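Dihydropteroate synthase (Burkholderia cenocepacia, PDB 2Y5S) binds its product 7,8-dihydropteroate and probably makes it by condensing para-aminobenzoate with 6-hydroxymethyl-7,8-dihydropterin diphosphate, a magnesium-dependent step of folate biosynthesis. Local coordinates at residues L11-R15 with G139-L143; R45-L49 with P88-L93; F127-I133 with R176-L180; A187-V192 with A217-P221. One frame throughout, in Å; residues are numbered along the deposited sequence.

Contact 1 (L11-R15 with G139-L143); sequences LQCGR and GNSGL
Asn140, Gln12 and Gly142 carry most of this contact, in which the short strand 11-13 and the turn after it run antiparallel to the lead-in of strand 142-146. The backbones come very close: CA-CA distances are 4.0 Å for Cys13 and Gly142 and 3.9 Å for Gly14 and Ser141. Asn140 (phi/psi -125/13) points its CB toward the hairpin, and its OD1 lies 2.9 Å from Gln12 CG. Gln12 is extended at chi1 (174°, t) and bends at chi2 (59°, p), so its flexible chain lies along the Asn140 amide at the partly exposed margin. The one hydrogen bond across the segments is made by backbone, Gly14 N to Asn140 O at 2.8 Å (147°). The positive phi at Gly14 (65/-114) favours glycine as the chain leaves the strand. Gly142 (-69/153) sits with its CA 3.2 Å from Gln12 O; a CB there would come about 3.3 Å from that oxygen and from Cys13 SG, so glycine lets the chains close up. Strand 11-13 pairs with 16-18, and this hairpin closes the N-terminal end of the TIM barrel, where strand 142-146 begins. With a single hydrogen bond and largely polar and main-chain surfaces, adhesion here depends on close backbone fit far more than on a greasy core.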
# COMPACT_ATOMS: atom_id res chain seq x y z
N LEU B 11 19.90 13.63 -6.10
CA LEU B 11 20.93 13.25 -5.16
C LEU B 11 22.22 12.83 -5.88
O LEU B 11 22.24 11.85 -6.61
CB LEU B 11 20.42 12.10 -4.28
CG LEU B 11 21.34 11.72 -3.11
CD1 LEU B 11 21.50 12.90 -2.15
CD2 LEU B 11 20.82 10.44 -2.38
N GLN B 12 23.29 13.57 -5.66
CA GLN B 12 24.61 13.13 -6.12
C GLN B 12 25.03 11.95 -5.21
O GLN B 12 25.04 12.08 -4.00
CB GLN B 12 25.58 14.30 -6.07
CG GLN B 12 27.02 13.96 -6.37
CD GLN B 12 27.21 13.36 -7.74
OE1 GLN B 12 26.65 13.85 -8.72
NE2 GLN B 12 28.00 12.28 -7.81
N CYS B 13 25.32 10.80 -5.81
CA CYS B 13 25.45 9.57 -5.06
C CYS B 13 26.64 8.77 -5.53
O CYS B 13 26.52 7.68 -6.08
CB CYS B 13 24.15 8.75 -5.16
SG CYS B 13 24.03 7.40 -3.99
N GLY B 14 27.82 9.34 -5.30
CA GLY B 14 29.07 8.71 -5.67
C GLY B 14 29.19 8.56 -7.17
O GLY B 14 29.26 9.55 -7.88
N ARG B 15 29.19 7.32 -7.66
CA ARG B 15 29.29 7.08 -9.10
C ARG B 15 28.03 7.49 -9.84
O ARG B 15 28.04 7.58 -11.05
CB ARG B 15 29.54 5.59 -9.40
CG ARG B 15 30.90 5.06 -9.02
CD ARG B 15 30.92 3.54 -9.18
NE ARG B 15 30.12 2.86 -8.15
CZ ARG B 15 29.81 1.56 -8.16
NH1 ARG B 15 30.21 0.78 -9.16
NH2 ARG B 15 29.10 1.04 -7.17
N GLY B 139 34.98 14.38 -2.01
CA GLY B 139 34.48 13.46 -3.01
C GLY B 139 33.02 13.71 -3.31
O GLY B 139 32.51 14.80 -3.05
N ASN B 140 32.37 12.69 -3.84
CA ASN B 140 31.02 12.81 -4.36
C ASN B 140 29.98 11.87 -3.79
O ASN B 140 28.89 11.77 -4.34
CB ASN B 140 31.05 12.67 -5.87
CG ASN B 140 30.94 13.98 -6.54
OD1 ASN B 140 29.84 14.40 -6.92
ND2 ASN B 140 32.05 14.71 -6.62
N SER B 141 30.30 11.18 -2.70
CA SER B 141 29.37 10.22 -2.13
C SER B 141 28.09 10.93 -1.72
O SER B 141 28.09 12.09 -1.31
CB SER B 141 29.98 9.51 -0.93
OG SER B 141 30.45 10.43 0.04
N GLY B 142 26.98 10.21 -1.86
CA GLY B 142 25.74 10.61 -1.21
C GLY B 142 25.88 10.45 0.29
O GLY B 142 26.67 9.63 0.78
N LEU B 143 25.12 11.25 1.03
CA LEU B 143 25.15 11.23 2.48
C LEU B 143 23.75 11.35 3.01
O LEU B 143 23.06 12.33 2.70
CB LEU B 143 25.98 12.40 3.01
CG LEU B 143 27.42 12.55 2.53
CD1 LEU B 143 27.98 13.91 2.96
CD2 LEU B 143 28.26 11.42 3.08

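Contact 2 (R45-L49 with P88-L93); sequences RDDAL and PLVEAL
Leu49 lays its CD2 methyl into the last turn of the other helix, 3.6 Å from Leu89 CD2, 3.7 Å from Ala92 CB and 3.8 Å from Leu93 CD2. Its mt rotamer (chi1 -64°, chi2 179°) makes this possible, since the CA-CB bond itself points sideways and the end of the chain swings across. Leu89 (-70°, -178°) and Leu93 (-67°, 173°) adopt the same rotamer. Residues 45-49 form the first turn of helix 45-58, closed by Leu49 N to Arg45 O at 3.0 Å; residues 88-93 end helix 79-93, with Ala92 N to Pro88 O at 3.0 Å and Leu93 N to Leu89 O at 2.8 Å. The segment axes approach to 10.6 Å and cross at -44°, and the nearest CA pair is Arg45 with Leu89, 7.1 Å apart. Small Ala48 faces the partner, its CB 3.9 Å from Leu89 CD1, and Ala92 likewise leaves room for leucine. Toward solvent, Arg45 CG lies 3.8 Å from Leu89 CD2. The guanidinium of the same arginine sets one face over Pro88, with Arg45 NH2 3.6 Å from Pro88 CB. Pro88, lacking an amide hydrogen, stands where helix 79-93 kinks. Inward, Leu89 and Leu93 continue onto Ile65 of strand 62-66. Two successive helices packed side by side outside the parallel strands in this way are characteristic of the helical layer of a TIM barrel.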
# COMPACT_ATOMS: atom_id res chain seq x y z
N ARG B 45 29.71 -14.20 3.88
CA ARG B 45 29.89 -13.25 2.78
C ARG B 45 29.14 -13.68 1.52
O ARG B 45 28.42 -12.89 0.93
CB ARG B 45 31.37 -13.08 2.44
CG ARG B 45 31.63 -12.17 1.24
CD ARG B 45 32.99 -12.45 0.63
NE ARG B 45 34.08 -12.11 1.55
CZ ARG B 45 35.37 -12.19 1.25
NH1 ARG B 45 35.76 -12.60 0.05
NH2 ARG B 45 36.28 -11.86 2.15
N ASP B 46 29.35 -14.93 1.11
CA ASP B 46 28.71 -15.45 -0.11
C ASP B 46 27.19 -15.47 0.05
O ASP B 46 26.45 -15.31 -0.91
CB ASP B 46 29.21 -16.87 -0.44
CG ASP B 46 30.68 -16.90 -0.84
OD1 ASP B 46 31.36 -15.85 -0.76
OD2 ASP B 46 31.17 -17.99 -1.23
N ASP B 47 26.74 -15.67 1.28
CA ASP B 47 25.34 -15.63 1.64
C ASP B 47 24.77 -14.23 1.36
O ASP B 47 23.69 -14.09 0.80
CB ASP B 47 25.18 -16.01 3.12
CG ASP B 47 23.97 -16.86 3.38
OD1 ASP B 47 22.85 -16.32 3.23
OD2 ASP B 47 24.14 -18.05 3.74
N ALA B 48 25.54 -13.21 1.74
CA ALA B 48 25.15 -11.81 1.49
C ALA B 48 25.21 -11.42 0.00
O ALA B 48 24.39 -10.62 -0.45
CB ALA B 48 26.03 -10.86 2.32
N LEU B 49 26.17 -11.96 -0.74
CA LEU B 49 26.30 -11.67 -2.18
C LEU B 49 25.13 -12.23 -2.99
O LEU B 49 24.62 -11.58 -3.90
CB LEU B 49 27.61 -12.22 -2.73
CG LEU B 49 28.88 -11.59 -2.16
CD1 LEU B 49 30.11 -12.24 -2.76
CD2 LEU B 49 28.86 -10.08 -2.42
N PRO B 88 34.80 -6.15 2.14
CA PRO B 88 34.76 -7.14 1.05
C PRO B 88 33.43 -7.23 0.29
O PRO B 88 33.44 -7.60 -0.88
CB PRO B 88 35.10 -8.46 1.75
CG PRO B 88 35.90 -8.06 2.95
CD PRO B 88 35.22 -6.78 3.41
N LEU B 89 32.31 -6.88 0.91
CA LEU B 89 31.04 -6.79 0.18
C LEU B 89 31.04 -5.59 -0.78
O LEU B 89 30.55 -5.68 -1.90
CB LEU B 89 29.83 -6.70 1.12
CG LEU B 89 29.46 -7.94 1.93
CD1 LEU B 89 28.21 -7.69 2.78
CD2 LEU B 89 29.29 -9.19 1.02
N VAL B 90 31.60 -4.46 -0.33
CA VAL B 90 31.74 -3.28 -1.19
C VAL B 90 32.56 -3.64 -2.42
O VAL B 90 32.15 -3.36 -3.54
CB VAL B 90 32.38 -2.09 -0.44
CG1 VAL B 90 32.65 -0.92 -1.40
CG2 VAL B 90 31.47 -1.64 0.71
N GLU B 91 33.70 -4.29 -2.19
CA GLU B 91 34.61 -4.68 -3.27
C GLU B 91 33.92 -5.65 -4.25
O GLU B 91 33.97 -5.45 -5.47
CB GLU B 91 35.92 -5.26 -2.70
CG GLU B 91 36.74 -4.25 -1.86
CD GLU B 91 37.98 -4.85 -1.18
OE1 GLU B 91 38.08 -6.09 -1.06
OE2 GLU B 91 38.86 -4.07 -0.74
N ALA B 92 33.24 -6.66 -3.72
CA ALA B 92 32.56 -7.66 -4.55
C ALA B 92 31.35 -7.11 -5.28
O ALA B 92 31.03 -7.58 -6.37
CB ALA B 92 32.15 -8.88 -3.71
N LEU B 93 30.66 -6.13 -4.69
CA LEU B 93 29.44 -5.59 -5.29
C LEU B 93 29.64 -4.40 -6.23
O LEU B 93 28.76 -4.11 -7.04
CB LEU B 93 28.43 -5.21 -4.20
CG LEU B 93 27.85 -6.35 -3.37
CD1 LEU B 93 27.00 -5.80 -2.22
CD2 LEU B 93 27.01 -7.30 -4.23

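Contact 3 (F127-I133 with R176-L180); sequences FRQPGAI and RAQAL. With EDO (1,2-ethanediol), chain V; EDO (1,2-ethanediol), chain U.
Apolar contacts centre on Leu180, which meets both Ile133 and Phe127. Ile133 (chi1 -70°, chi2 176°) points toward helix 165-182, with CG1 3.9 Å from Leu180 CD2 and CD1 4.0 Å from Ala179 CB; small Ala179 leaves room for the branched chain. Phe127, in a left-handed backbone conformation (66/31), brings CD2 to 4.0 Å from Leu180 CD1. The nearest CA pairs are Phe127 with Arg176 (7.4 Å) and Ile133 with Leu180 (6.5 Å). A second group centres on the arginines: one guanidinium face of Arg176, folded through m, m, m, lies against the aliphatic part of Arg128 (CZ to CG 3.5 Å). Hydrogen bonds form the third group. Arg176 NE bonds Gly126 O, and Arg128 is held by Trp125 O and Met148 O. Two ethanediols, probably from the crystallisation liquor, also accept hydrogen bonds: Arg176 NH1 to O1 of chain U, 2.9 Å, and Arg128 NH1 to O2 of chain V, 2.8 Å. In the type II turn from Gln129 to Ala132, Pro130 suits the second position and Gly131, with positive phi (92°), the third and the N-cap of helix 132-136. That helix, after strand 120-123, leans on helix 165-182, while Phe127 packs on Leu143 and Ala145 of strand 142-146.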
# COMPACT_ATOMS: atom_id res chain seq x y z
N PHE B 127 26.07 12.29 11.23
CA PHE B 127 27.45 12.77 11.11
C PHE B 127 27.91 13.51 12.34
O PHE B 127 28.78 14.38 12.27
CB PHE B 127 27.64 13.54 9.78
CG PHE B 127 27.25 12.72 8.59
CD1 PHE B 127 28.11 11.75 8.10
CD2 PHE B 127 25.99 12.82 8.04
CE1 PHE B 127 27.73 10.95 7.05
CE2 PHE B 127 25.60 12.01 6.99
CZ PHE B 127 26.47 11.06 6.50
N ARG B 128 27.36 13.11 13.48
CA ARG B 128 27.71 13.73 14.74
C ARG B 128 28.88 13.05 15.45
O ARG B 128 29.47 13.64 16.34
CB ARG B 128 26.50 13.79 15.69
CG ARG B 128 25.51 14.89 15.35
CD ARG B 128 24.39 14.94 16.37
NE ARG B 128 23.45 13.82 16.22
CZ ARG B 128 22.50 13.53 17.11
NH1 ARG B 128 22.39 14.24 18.23
NH2 ARG B 128 21.67 12.51 16.87
N GLN B 129 29.21 11.80 15.09
CA GLN B 129 30.30 11.13 15.77
C GLN B 129 31.59 11.86 15.46
O GLN B 129 31.77 12.33 14.33
CB GLN B 129 30.43 9.65 15.39
CG GLN B 129 29.30 8.76 15.91
CD GLN B 129 29.23 8.70 17.41
OE1 GLN B 129 30.23 8.85 18.10
NE2 GLN B 129 28.03 8.47 17.94
N PRO B 130 32.47 12.00 16.47
CA PRO B 130 33.69 12.77 16.27
C PRO B 130 34.47 12.27 15.05
O PRO B 130 34.81 11.10 14.99
CB PRO B 130 34.46 12.53 17.58
CG PRO B 130 33.41 12.36 18.58
CD PRO B 130 32.33 11.57 17.88
N GLY B 131 34.70 13.17 14.09
CA GLY B 131 35.47 12.85 12.90
C GLY B 131 34.67 12.37 11.68
O GLY B 131 35.26 12.13 10.63
N ALA B 132 33.36 12.23 11.81
CA ALA B 132 32.53 11.72 10.70
C ALA B 132 32.50 12.72 9.54
O ALA B 132 32.65 12.34 8.37
CB ALA B 132 31.14 11.43 11.17
N ILE B 133 32.31 14.00 9.86
CA ILE B 133 32.29 15.02 8.79
C ILE B 133 33.60 15.04 7.97
O ILE B 133 33.57 15.10 6.73
CB ILE B 133 31.92 16.42 9.34
CG1 ILE B 133 30.44 16.43 9.75
CG2 ILE B 133 32.15 17.48 8.27
CD1 ILE B 133 29.97 17.75 10.40
N ARG B 176 22.16 19.71 10.65
CA ARG B 176 23.13 18.72 10.18
C ARG B 176 23.58 19.03 8.73
O ARG B 176 24.77 18.96 8.42
CB ARG B 176 22.60 17.29 10.34
CG ARG B 176 22.24 16.88 11.80
CD ARG B 176 23.29 17.32 12.82
NE ARG B 176 24.62 16.80 12.45
CZ ARG B 176 25.78 17.32 12.84
NH1 ARG B 176 25.84 18.38 13.64
NH2 ARG B 176 26.91 16.76 12.43
N ALA B 177 22.63 19.41 7.88
CA ALA B 177 22.96 19.78 6.50
C ALA B 177 23.87 20.99 6.47
O ALA B 177 24.81 21.04 5.68
CB ALA B 177 21.72 20.07 5.69
N GLN B 178 23.58 21.97 7.32
CA GLN B 178 24.44 23.14 7.43
C GLN B 178 25.86 22.74 7.87
O GLN B 178 26.84 23.26 7.32
CB GLN B 178 23.87 24.14 8.44
CG GLN B 178 24.64 25.47 8.51
CD GLN B 178 24.62 26.23 7.20
OE1 GLN B 178 23.56 26.49 6.65
NE2 GLN B 178 25.81 26.58 6.68
N ALA B 179 25.96 21.85 8.85
CA ALA B 179 27.27 21.44 9.35
C ALA B 179 28.08 20.74 8.27
O ALA B 179 29.28 20.97 8.14
CB ALA B 179 27.13 20.55 10.59
N LEU B 180 27.42 19.89 7.48
CA LEU B 180 28.07 19.28 6.31
C LEU B 180 28.51 20.36 5.30
O LEU B 180 29.64 20.33 4.81
CB LEU B 180 27.14 18.27 5.63
CG LEU B 180 26.90 16.98 6.41
CD1 LEU B 180 25.77 16.14 5.78
CD2 LEU B 180 28.21 16.19 6.50
C1 EDO V . 19.26 16.24 19.08
O1 EDO V . 17.96 16.69 19.49
C2 EDO V . 19.12 14.79 18.64
O2 EDO V . 19.87 13.95 19.52
C1 EDO U . 22.42 19.87 15.74
O1 EDO U . 23.66 19.78 15.01
C2 EDO U . 22.41 18.93 16.94
O2 EDO U . 23.66 18.23 17.06

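Contact 4 (A187-V192 with A217-P221); sequences AERICV and APARP
Ala187 opens a 3-10 turn with its CB toward the loop 217-221, 3.8 Å from Pro221 CD; a small residue suits this close approach, CA to CA 6.3 Å from Arg220. Its carbonyl closes the turn, accepting Ile190 N at 3.2 Å, and lies 3.1 Å from Arg220 NE. At Glu188 (-70/-14), an exposed residue, the CA-CB bond points away, but CA lies over one face of the Arg220 guanidinium. Arg189 also points away, where it bonds Ser141 O and the carbonyls of Val136 and Arg137. The chain becomes extended at Ile190 (-108/130), and Ile190 O receives Arg220 NH2 at 2.9 Å (153°) near the guanidinium plane. Strand 190-193 belongs to the parallel sheet of the TIM barrel, and the loop facing it, which runs antiparallel to it, leads from helix 204-211 on to strand 229-230. Arginine suits position 220 because its long chain (chi1 -66°, m; chi2 177° and chi3 159°, both t) reaches from the loop to Ile190 O at the start of the strand, and its NH1 hydrogen-bonds Pro10 O in the N-terminal segment. Cys191 faces the other way, onto Leu11 and Cys144. Val192 (-129/160, chi1 -58°) then directs its CB to the loop, CG2 lying 4.1 Å from Ala217 CB and 4.4 Å from Pro218 CD, a compact branched side chain packing against these two consecutive apolar residues.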
# COMPACT_ATOMS: atom_id res chain seq x y z
N ALA B 187 25.40 20.68 -1.34
CA ALA B 187 24.02 20.38 -0.93
C ALA B 187 23.39 19.23 -1.69
O ALA B 187 22.56 18.50 -1.14
CB ALA B 187 23.14 21.62 -1.08
N GLU B 188 23.77 19.06 -2.96
CA GLU B 188 23.19 18.00 -3.79
C GLU B 188 23.62 16.57 -3.39
O GLU B 188 23.00 15.60 -3.82
CB GLU B 188 23.46 18.26 -5.28
CG GLU B 188 24.86 18.70 -5.61
CD GLU B 188 25.01 20.23 -5.73
OE1 GLU B 188 24.98 20.95 -4.70
OE2 GLU B 188 25.17 20.72 -6.87
N ARG B 189 24.66 16.43 -2.57
CA ARG B 189 25.10 15.12 -2.06
C ARG B 189 24.32 14.65 -0.84
O ARG B 189 24.53 13.54 -0.36
CB ARG B 189 26.59 15.18 -1.68
CG ARG B 189 27.57 15.38 -2.85
CD ARG B 189 28.97 15.65 -2.32
NE ARG B 189 29.41 14.53 -1.49
CZ ARG B 189 30.40 14.55 -0.60
NH1 ARG B 189 31.12 15.64 -0.37
NH2 ARG B 189 30.66 13.43 0.08
N ILE B 190 23.44 15.50 -0.32
CA ILE B 190 22.79 15.28 0.96
C ILE B 190 21.32 14.90 0.81
O ILE B 190 20.56 15.56 0.10
CB ILE B 190 22.90 16.54 1.88
CG1 ILE B 190 24.38 16.91 2.11
CG2 ILE B 190 22.21 16.28 3.24
CD1 ILE B 190 24.62 18.34 2.65
N CYS B 191 20.94 13.82 1.48
CA CYS B 191 19.54 13.51 1.71
C CYS B 191 19.33 13.39 3.20
O CYS B 191 20.30 13.35 3.97
CB CYS B 191 19.11 12.24 1.00
SG CYS B 191 19.89 10.72 1.50
N VAL B 192 18.07 13.42 3.62
CA VAL B 192 17.73 13.38 5.03
C VAL B 192 16.70 12.29 5.32
O VAL B 192 15.95 11.85 4.43
CB VAL B 192 17.15 14.72 5.50
CG1 VAL B 192 18.16 15.86 5.24
CG2 VAL B 192 15.80 15.00 4.80
N ALA B 217 11.60 17.65 5.99
CA ALA B 217 12.79 17.96 5.20
C ALA B 217 13.03 19.47 5.14
O ALA B 217 12.16 20.21 4.69
CB ALA B 217 12.65 17.41 3.79
N PRO B 218 14.22 19.91 5.56
CA PRO B 218 14.56 21.30 5.34
C PRO B 218 14.86 21.58 3.87
O PRO B 218 14.92 20.65 3.04
CB PRO B 218 15.82 21.48 6.20
CG PRO B 218 16.40 20.17 6.30
CD PRO B 218 15.33 19.16 6.15
N ALA B 219 15.06 22.86 3.57
CA ALA B 219 15.32 23.35 2.20
C ALA B 219 16.81 23.44 1.88
O ALA B 219 17.61 23.86 2.72
CB ALA B 219 14.66 24.72 2.01
N ARG B 220 17.17 23.04 0.67
CA ARG B 220 18.50 23.31 0.12
C ARG B 220 18.56 24.79 -0.23
O ARG B 220 17.54 25.47 -0.16
CB ARG B 220 18.75 22.46 -1.13
CG ARG B 220 18.82 20.98 -0.86
CD ARG B 220 18.99 20.21 -2.14
NE ARG B 220 19.55 18.88 -1.91
CZ ARG B 220 19.63 17.94 -2.85
NH1 ARG B 220 19.20 18.17 -4.09
NH2 ARG B 220 20.17 16.75 -2.53
N PRO B 221 19.75 25.31 -0.58
CA PRO B 221 19.86 26.74 -0.97
C PRO B 221 19.03 27.15 -2.19
O PRO B 221 18.54 28.28 -2.26
CB PRO B 221 21.35 26.91 -1.26
CG PRO B 221 22.01 25.91 -0.34
CD PRO B 221 21.08 24.72 -0.31

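Contacts 1, 3 and 4 cluster on one side of the TIM barrel, with centres 12 to 16 Å apart, whereas contact 2 lies 21 Å from contact 1 and 30 Å from contact 4, across the chain's centre from the latter. Along the chain, contact 2 is nested within the span closed by contact 1, contact 3 alternates with contact 1, and contact 4 follows them all. Neighbouring strands 142-146 and 190-193 join contacts 1 and 4, while Leu143 packs against Phe127 and Leu180 of contact 3, and Leu180 in turn against Ile190. Hairpin, strands, helices and loop thus interlock around the barrel that holds 7,8-dihydropteroate, and contact 2 joins two successive helices of its outer layer, about 28 Å (centre to centre) from contact 3.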